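Local coordinates for 2-(acetamidomethylene)succinate hydrolase (Mesorhizobium loti, PDB 3KXP), which catalyses the last step of vitamin B6 breakdown, hydrolysing (E)-2-(acetamidomethylene)succinate to succinic semialdehyde, acetate, ammonia and carbon dioxide, at residues 71-76 and 89-94; 85-90 and 303-308. All blocks are in the same frame, centred on the assembly; numbering follows the deposited sequence.

Contact 1: 71-76 and 89-94; sequences MLFFHG and IRLSDR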
HETATM    1  N   MSE A  71     -17.319  -6.890  -0.402  1.00 35.00           N
HETATM    2  CA  MSE A  71     -16.387  -6.350   0.577  1.00 34.47           C
HETATM    3  C   MSE A  71     -16.965  -6.588   1.970  1.00 32.25           C
HETATM    4  O   MSE A  71     -17.975  -5.989   2.343  1.00 30.14           O
HETATM    5  CB  MSE A  71     -16.181  -4.861   0.345  1.00 38.23           C
HETATM    6  CG  MSE A  71     -15.038  -4.288   1.146  1.00 47.25           C
HETATM    7 SE   MSE A  71     -14.686  -2.446   0.677  1.00 64.15          SE
HETATM    8  CE  MSE A  71     -13.719  -2.738  -0.976  1.00 56.57           C
ATOM      9  N   LEU A  72     -16.319  -7.464   2.735  1.00 30.86           N
ATOM     10  CA  LEU A  72     -16.782  -7.813   4.079  1.00 29.78           C
ATOM     11  C   LEU A  72     -16.031  -7.081   5.191  1.00 30.01           C
ATOM     12  O   LEU A  72     -14.811  -6.929   5.124  1.00 30.70           O
ATOM     13  CB  LEU A  72     -16.658  -9.326   4.280  1.00 27.66           C
ATOM     14  CG  LEU A  72     -17.383 -10.157   3.217  1.00 29.72           C
ATOM     15  CD1 LEU A  72     -17.097 -11.634   3.414  1.00 28.77           C
ATOM     16  CD2 LEU A  72     -18.882  -9.883   3.295  1.00 31.33           C
ATOM     17  N   PHE A  73     -16.762  -6.640   6.215  1.00 26.88           N
ATOM     18  CA  PHE A  73     -16.160  -5.924   7.333  1.00 24.73           C
ATOM     19  C   PHE A  73     -16.304  -6.683   8.658  1.00 24.78           C
ATOM     20  O   PHE A  73     -17.407  -7.078   9.038  1.00 25.60           O
ATOM     21  CB  PHE A  73     -16.798  -4.546   7.479  1.00 25.41           C
ATOM     22  CG  PHE A  73     -16.618  -3.647   6.285  1.00 24.17           C
ATOM     23  CD1 PHE A  73     -17.302  -3.889   5.098  1.00 26.56           C
ATOM     24  CD2 PHE A  73     -15.823  -2.514   6.373  1.00 24.45           C
ATOM     25  CE1 PHE A  73     -17.203  -3.005   4.018  1.00 25.31           C
ATOM     26  CE2 PHE A  73     -15.717  -1.624   5.293  1.00 26.53           C
ATOM     27  CZ  PHE A  73     -16.408  -1.871   4.121  1.00 23.00           C
ATOM     28  N   PHE A  74     -15.192  -6.861   9.370  1.00 22.69           N
ATOM     29  CA  PHE A  74     -15.190  -7.581  10.639  1.00 21.99           C
ATOM     30  C   PHE A  74     -14.674  -6.741  11.815  1.00 22.33           C
ATOM     31  O   PHE A  74     -13.513  -6.325  11.838  1.00 21.92           O
ATOM     32  CB  PHE A  74     -14.358  -8.853  10.502  1.00 21.39           C
ATOM     33  CG  PHE A  74     -14.766  -9.711   9.346  1.00 25.43           C
ATOM     34  CD1 PHE A  74     -14.352  -9.402   8.052  1.00 25.81           C
ATOM     35  CD2 PHE A  74     -15.588 -10.818   9.539  1.00 25.55           C
ATOM     36  CE1 PHE A  74     -14.749 -10.182   6.966  1.00 26.16           C
ATOM     37  CE2 PHE A  74     -15.990 -11.606   8.460  1.00 26.39           C
ATOM     38  CZ  PHE A  74     -15.569 -11.288   7.171  1.00 25.27           C
ATOM     39  N   HIS A  75     -15.550  -6.531  12.795  1.00 19.67           N
ATOM     40  CA  HIS A  75     -15.284  -5.732  13.997  1.00 19.08           C
ATOM     41  C   HIS A  75     -14.259  -6.315  14.986  1.00 18.12           C
ATOM     42  O   HIS A  75     -13.810  -7.453  14.846  1.00 19.74           O
ATOM     43  CB  HIS A  75     -16.609  -5.522  14.732  1.00 18.10           C
ATOM     44  CG  HIS A  75     -17.206  -6.797  15.241  1.00 15.66           C
ATOM     45  ND1 HIS A  75     -16.724  -7.447  16.356  1.00 17.50           N
ATOM     46  CD2 HIS A  75     -18.162  -7.605  14.722  1.00 15.19           C
ATOM     47  CE1 HIS A  75     -17.350  -8.602  16.500  1.00 14.49           C
ATOM     48  NE2 HIS A  75     -18.227  -8.722  15.520  1.00 14.21           N
ATOM     49  N   GLY A  76     -13.911  -5.526  16.003  1.00 17.45           N
ATOM     50  CA  GLY A  76     -12.975  -5.982  17.020  1.00 16.33           C
ATOM     51  C   GLY A  76     -13.705  -6.696  18.154  1.00 18.12           C
ATOM     52  O   GLY A  76     -14.940  -6.759  18.146  1.00 18.41           O
ATOM     53  N   ILE A  89     -21.329   3.217   3.850  1.00 43.21           N
ATOM     54  CA  ILE A  89     -22.156   4.078   3.024  1.00 44.31           C
ATOM     55  C   ILE A  89     -21.288   4.729   1.952  1.00 43.45           C
ATOM     56  O   ILE A  89     -21.742   4.967   0.836  1.00 42.68           O
ATOM     57  CB  ILE A  89     -22.841   5.173   3.866  1.00 44.47           C
ATOM     58  CG1 ILE A  89     -23.839   4.536   4.831  1.00 46.53           C
ATOM     59  CG2 ILE A  89     -23.564   6.151   2.960  1.00 46.17           C
ATOM     60  CD1 ILE A  89     -24.613   5.532   5.676  1.00 47.48           C
ATOM     61  N   ARG A  90     -20.030   4.983   2.304  1.00 42.92           N
ATOM     62  CA  ARG A  90     -19.059   5.618   1.413  1.00 41.56           C
ATOM     63  C   ARG A  90     -18.554   4.725   0.284  1.00 39.71           C
ATOM     64  O   ARG A  90     -18.008   5.220  -0.699  1.00 39.77           O
ATOM     65  CB  ARG A  90     -17.852   6.094   2.223  1.00 44.17           C
ATOM     66  CG  ARG A  90     -18.102   7.289   3.124  1.00 45.85           C
ATOM     67  CD  ARG A  90     -18.009   8.586   2.341  1.00 49.84           C
ATOM     68  NE  ARG A  90     -17.927   9.742   3.224  1.00 53.14           N
ATOM     69  CZ  ARG A  90     -16.995   9.905   4.158  1.00 55.88           C
ATOM     70  NH1 ARG A  90     -16.058   8.986   4.338  1.00 57.39           N
ATOM     71  NH2 ARG A  90     -16.999  10.992   4.916  1.00 58.89           N
ATOM     72  N   LEU A  91     -18.723   3.417   0.421  1.00 37.56           N
ATOM     73  CA  LEU A  91     -18.239   2.497  -0.601  1.00 37.97           C
ATOM     74  C   LEU A  91     -19.345   1.677  -1.246  1.00 38.98           C
ATOM     75  O   LEU A  91     -19.075   0.865  -2.132  1.00 39.16           O
ATOM     76  CB  LEU A  91     -17.200   1.549   0.014  1.00 35.89           C
ATOM     77  CG  LEU A  91     -15.907   2.185   0.536  1.00 34.96           C
ATOM     78  CD1 LEU A  91     -15.222   1.258   1.532  1.00 34.03           C
ATOM     79  CD2 LEU A  91     -14.997   2.501  -0.630  1.00 32.11           C
ATOM     80  N   SER A  92     -20.581   1.905  -0.802  1.00 41.03           N
ATOM     81  CA  SER A  92     -21.762   1.181  -1.285  1.00 43.22           C
ATOM     82  C   SER A  92     -22.099   1.306  -2.765  1.00 43.25           C
ATOM     83  O   SER A  92     -22.595   0.357  -3.374  1.00 42.25           O
ATOM     84  CB  SER A  92     -22.988   1.587  -0.470  1.00 44.68           C
ATOM     85  OG  SER A  92     -22.897   1.086   0.849  1.00 50.86           O
ATOM     86  N   ASP A  93     -21.846   2.477  -3.339  1.00 42.97           N
ATOM     87  CA  ASP A  93     -22.134   2.688  -4.746  1.00 43.40           C
ATOM     88  C   ASP A  93     -21.252   1.859  -5.680  1.00 42.29           C
ATOM     89  O   ASP A  93     -21.627   1.621  -6.825  1.00 43.43           O
ATOM     90  CB  ASP A  93     -22.010   4.176  -5.089  1.00 45.89           C
ATOM     91  CG  ASP A  93     -20.945   4.886  -4.265  1.00 51.50           C
ATOM     92  OD1 ASP A  93     -19.753   4.511  -4.343  1.00 51.91           O
ATOM     93  OD2 ASP A  93     -21.309   5.833  -3.531  1.00 55.95           O
ATOM     94  N   ARG A  94     -20.105   1.393  -5.187  1.00 40.14           N
ATOM     95  CA  ARG A  94     -19.169   0.615  -6.006  1.00 37.86           C
ATOM     96  C   ARG A  94     -18.983  -0.826  -5.540  1.00 35.92           C
ATOM     97  O   ARG A  94     -18.518  -1.673  -6.306  1.00 36.60           O
ATOM     98  CB  ARG A  94     -17.798   1.295  -6.023  1.00 38.50           C
ATOM     99  CG  ARG A  94     -17.815   2.772  -6.396  1.00 39.70           C
ATOM    100  CD  ARG A  94     -16.596   3.476  -5.810  1.00 39.79           C
ATOM    101  NE  ARG A  94     -15.375   2.746  -6.132  1.00 41.26           N
ATOM    102  CZ  ARG A  94     -14.208   2.910  -5.521  1.00 39.11           C
ATOM    103  NH1 ARG A  94     -14.071   3.786  -4.536  1.00 37.60           N
ATOM    104  NH2 ARG A  94     -13.178   2.171  -5.891  1.00 40.29           N
TER

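Contact 2: 85-90 and 303-308; sequences EPLMIR and ITLKAI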
ATOM      1  N   GLU A  85     -21.080   1.026   9.562  1.00 26.54           N
ATOM      2  CA  GLU A  85     -22.027   1.679   8.661  1.00 30.13           C
ATOM      3  C   GLU A  85     -21.532   3.014   8.097  1.00 29.85           C
ATOM      4  O   GLU A  85     -21.666   3.264   6.905  1.00 32.18           O
ATOM      5  CB  GLU A  85     -23.405   1.857   9.329  1.00 29.86           C
ATOM      6  CG  GLU A  85     -24.041   0.542   9.789  1.00 34.00           C
ATOM      7  CD  GLU A  85     -25.567   0.598   9.927  1.00 34.03           C
ATOM      8  OE1 GLU A  85     -26.119   1.685  10.195  1.00 32.24           O
ATOM      9  OE2 GLU A  85     -26.212  -0.466   9.783  1.00 33.70           O
ATOM     10  N   PRO A  86     -20.940   3.880   8.934  1.00 29.79           N
ATOM     11  CA  PRO A  86     -20.465   5.164   8.399  1.00 30.79           C
ATOM     12  C   PRO A  86     -19.452   4.989   7.262  1.00 32.88           C
ATOM     13  O   PRO A  86     -19.454   5.741   6.287  1.00 33.28           O
ATOM     14  CB  PRO A  86     -19.834   5.839   9.618  1.00 30.96           C
ATOM     15  CG  PRO A  86     -20.558   5.218  10.777  1.00 29.29           C
ATOM     16  CD  PRO A  86     -20.656   3.773  10.374  1.00 28.91           C
ATOM     17  N   LEU A  87     -18.582   3.997   7.402  1.00 33.69           N
ATOM     18  CA  LEU A  87     -17.566   3.731   6.397  1.00 35.06           C
ATOM     19  C   LEU A  87     -18.136   3.059   5.145  1.00 37.92           C
ATOM     20  O   LEU A  87     -17.702   3.345   4.024  1.00 38.32           O
ATOM     21  CB  LEU A  87     -16.462   2.855   6.993  1.00 31.38           C
ATOM     22  CG  LEU A  87     -15.387   2.408   5.999  1.00 30.58           C
ATOM     23  CD1 LEU A  87     -14.737   3.642   5.378  1.00 28.54           C
ATOM     24  CD2 LEU A  87     -14.357   1.527   6.697  1.00 27.98           C
HETATM   25  N   MSE A  88     -19.113   2.178   5.340  1.00 40.51           N
HETATM   26  CA  MSE A  88     -19.729   1.441   4.239  1.00 43.96           C
HETATM   27  C   MSE A  88     -20.553   2.294   3.293  1.00 43.31           C
HETATM   28  O   MSE A  88     -20.506   2.106   2.078  1.00 41.34           O
HETATM   29  CB  MSE A  88     -20.620   0.331   4.784  1.00 49.46           C
HETATM   30  CG  MSE A  88     -19.936  -0.567   5.774  1.00 57.99           C
HETATM   31 SE   MSE A  88     -21.135  -1.921   6.390  1.00 71.90          SE
HETATM   32  CE  MSE A  88     -20.516  -3.355   5.275  1.00 66.79           C
ATOM     33  N   ILE A  89     -21.329   3.217   3.850  1.00 43.21           N
ATOM     34  CA  ILE A  89     -22.156   4.078   3.024  1.00 44.31           C
ATOM     35  C   ILE A  89     -21.288   4.729   1.952  1.00 43.45           C
ATOM     36  O   ILE A  89     -21.742   4.967   0.836  1.00 42.68           O
ATOM     37  CB  ILE A  89     -22.841   5.173   3.866  1.00 44.47           C
ATOM     38  CG1 ILE A  89     -23.839   4.536   4.831  1.00 46.53           C
ATOM     39  CG2 ILE A  89     -23.564   6.151   2.960  1.00 46.17           C
ATOM     40  CD1 ILE A  89     -24.613   5.532   5.676  1.00 47.48           C
ATOM     41  N   ARG A  90     -20.030   4.983   2.304  1.00 42.92           N
ATOM     42  CA  ARG A  90     -19.059   5.618   1.413  1.00 41.56           C
ATOM     43  C   ARG A  90     -18.554   4.725   0.284  1.00 39.71           C
ATOM     44  O   ARG A  90     -18.008   5.220  -0.699  1.00 39.77           O
ATOM     45  CB  ARG A  90     -17.852   6.094   2.223  1.00 44.17           C
ATOM     46  CG  ARG A  90     -18.102   7.289   3.124  1.00 45.85           C
ATOM     47  CD  ARG A  90     -18.009   8.586   2.341  1.00 49.84           C
ATOM     48  NE  ARG A  90     -17.927   9.742   3.224  1.00 53.14           N
ATOM     49  CZ  ARG A  90     -16.995   9.905   4.158  1.00 55.88           C
ATOM     50  NH1 ARG A  90     -16.058   8.986   4.338  1.00 57.39           N
ATOM     51  NH2 ARG A  90     -16.999  10.992   4.916  1.00 58.89           N
ATOM     52  N   ILE A 303      -9.024   9.542   6.833  1.00 27.32           N
ATOM     53  CA  ILE A 303      -7.746   8.955   6.447  1.00 27.81           C
ATOM     54  C   ILE A 303      -7.880   7.448   6.212  1.00 26.94           C
ATOM     55  O   ILE A 303      -7.247   6.896   5.312  1.00 25.88           O
ATOM     56  CB  ILE A 303      -6.679   9.225   7.517  1.00 28.02           C
ATOM     57  CG1 ILE A 303      -6.555  10.736   7.742  1.00 27.46           C
ATOM     58  CG2 ILE A 303      -5.336   8.650   7.078  1.00 29.26           C
ATOM     59  CD1 ILE A 303      -5.630  11.103   8.896  1.00 30.14           C
ATOM     60  N   THR A 304      -8.723   6.796   7.010  1.00 26.50           N
ATOM     61  CA  THR A 304      -8.958   5.361   6.886  1.00 26.26           C
ATOM     62  C   THR A 304      -9.570   5.085   5.516  1.00 26.73           C
ATOM     63  O   THR A 304      -9.152   4.171   4.795  1.00 25.77           O
ATOM     64  CB  THR A 304      -9.937   4.849   7.979  1.00 25.93           C
ATOM     65  OG1 THR A 304      -9.350   5.025   9.276  1.00 25.39           O
ATOM     66  CG2 THR A 304     -10.249   3.378   7.771  1.00 25.10           C
ATOM     67  N   LEU A 305     -10.569   5.883   5.164  1.00 27.40           N
ATOM     68  CA  LEU A 305     -11.247   5.731   3.884  1.00 27.72           C
ATOM     69  C   LEU A 305     -10.270   5.907   2.726  1.00 27.20           C
ATOM     70  O   LEU A 305     -10.195   5.058   1.840  1.00 27.91           O
ATOM     71  CB  LEU A 305     -12.377   6.753   3.762  1.00 28.46           C
ATOM     72  CG  LEU A 305     -13.103   6.771   2.419  1.00 30.37           C
ATOM     73  CD1 LEU A 305     -13.732   5.405   2.151  1.00 28.65           C
ATOM     74  CD2 LEU A 305     -14.153   7.872   2.432  1.00 29.92           C
ATOM     75  N   LYS A 306      -9.524   7.009   2.739  1.00 26.02           N
ATOM     76  CA  LYS A 306      -8.554   7.291   1.683  1.00 26.89           C
ATOM     77  C   LYS A 306      -7.501   6.180   1.543  1.00 25.36           C
ATOM     78  O   LYS A 306      -7.056   5.858   0.443  1.00 24.47           O
ATOM     79  CB  LYS A 306      -7.860   8.626   1.954  1.00 28.56           C
ATOM     80  CG  LYS A 306      -8.070   9.671   0.873  1.00 35.96           C
ATOM     81  CD  LYS A 306      -7.607   9.176  -0.495  1.00 40.60           C
ATOM     82  CE  LYS A 306      -7.742  10.255  -1.562  1.00 43.57           C
ATOM     83  NZ  LYS A 306      -7.273   9.787  -2.901  1.00 44.62           N
ATOM     84  N   ALA A 307      -7.104   5.602   2.669  1.00 24.88           N
ATOM     85  CA  ALA A 307      -6.115   4.539   2.667  1.00 21.94           C
ATOM     86  C   ALA A 307      -6.693   3.308   1.995  1.00 22.99           C
ATOM     87  O   ALA A 307      -5.986   2.589   1.294  1.00 23.72           O
ATOM     88  CB  ALA A 307      -5.704   4.211   4.082  1.00 20.95           C
ATOM     89  N   ILE A 308      -7.980   3.058   2.212  1.00 22.89           N
ATOM     90  CA  ILE A 308      -8.627   1.900   1.603  1.00 24.12           C
ATOM     91  C   ILE A 308      -8.818   2.106   0.098  1.00 24.29           C
ATOM     92  O   ILE A 308      -8.571   1.197  -0.698  1.00 26.13           O
ATOM     93  CB  ILE A 308      -9.991   1.612   2.256  1.00 24.22           C
ATOM     94  CG1 ILE A 308      -9.779   1.151   3.699  1.00 25.66           C
ATOM     95  CG2 ILE A 308     -10.733   0.553   1.459  1.00 24.61           C
ATOM     96  CD1 ILE A 308     -11.056   0.967   4.484  1.00 27.27           C
TER

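Contact 1: 71-76 and 89-94
Leu91 reaches down from its loop to two residues on one face of strand 70-74, Met71 and Phe73, and one methyl, CD1, serves both. Its CG lies beside the backbone N and anti to the carbonyl carbon (chi1 -64°), which carries the isobutyl group toward the sheet. Met71, a selenomethionine, runs extended through its first two torsions, which brings the selenium to the leucine, and bends at the third, so its terminal methyl lies farther off: SE lies 3.8 Å from Leu91 CD1, and the two side chains cross at about a right angle. Phe73, two residues on, meets the same methyl with the far end of its ring. Its CZ stands 4.2 Å from Leu91 CD1, which sits at the ring edge near its plane, not over a face; the Phe84 ring meets this phenyl with planes inclined at about 50°. On the loop, Arg94 N bonds to Leu91 O at 3.3 Å, and Ser92 OG bonds to Met88 O. Helix 301-313 adds to the same packing, its Thr309 touching Leu91 and its Ile312 touching Met71. Helix 85-89 and this loop form the beta-alpha-beta crossover from strand 70-74 to its parallel neighbour 96-100, within the alpha/beta hydrolase sheet. The three touching residues are buried and meet by dispersion alone, implying that shape and apolar surface, not polar pairing, seat the returning loop on the sheet.

Contact 2: 85-90 and 303-308
Leu87 and Leu305 form the apolar centre of this meeting between helix 85-89 and helix 301-313, their CA atoms 7.1 Å apart. The side chains cross obliquely, with Leu87 CD1 3.8 Å from Leu305 CD1. Both leucines hold CG anti to the backbone N (chi1 175° in Leu87, 176° in Leu305), which swings their branches into the space between the helices. The other branch of Leu87 goes to the next turn of helix 301-313: its CD2 meets Ile308 CD1 tip to tip at 4.0 Å. Aliphatic packing continues at the more open margin, where the Arg90 chain crosses Leu305 at about a right angle and lays its CD 3.9 Å from Leu305 CD2. A bend at chi2 (-82°) carries the chain across that leucine; the very close approach of its NH1 to the same methyl is doubtful. The charge is met elsewhere, by a salt bridge from Arg90 NH2 to Glu302 OE2 on helix 301-313. On that helix Lys306 also packs on Thr255 of the second subunit. An alanine in place of Leu305 would probably open a gap beside Leu87 CD1 and leave the aliphatic part of Arg90 without the methyls it crosses, with Ile308 still touching Leu87. The chemistry is graded: methyl packing joins the helices along their facing sides, and an arginine, aliphatic along its stem and charged at its end, lies at the outer margin.

Both contacts involve the crossover after strand 70-74, and they share Ile89 and Arg90. Contact 1 is fully buried and ties the end of that crossover back to the central sheet; contact 2 is partly exposed and joins its helix to helix 301-313, far along the chain. Their centres lie about 7 Å apart, and they meet: the Phe73 ring packs on Leu87 and Met88, and Leu91 touches Leu305. Inside, chemistry is purely apolar, with selenium, methyl and ring edge; farther out, methyl packing gives way to an arginine with a charged partner. Helix 85-89 and helix 301-313 lie side by side over one face of the sheet, with Leu91 and Leu87 packed between them and strand 70-74.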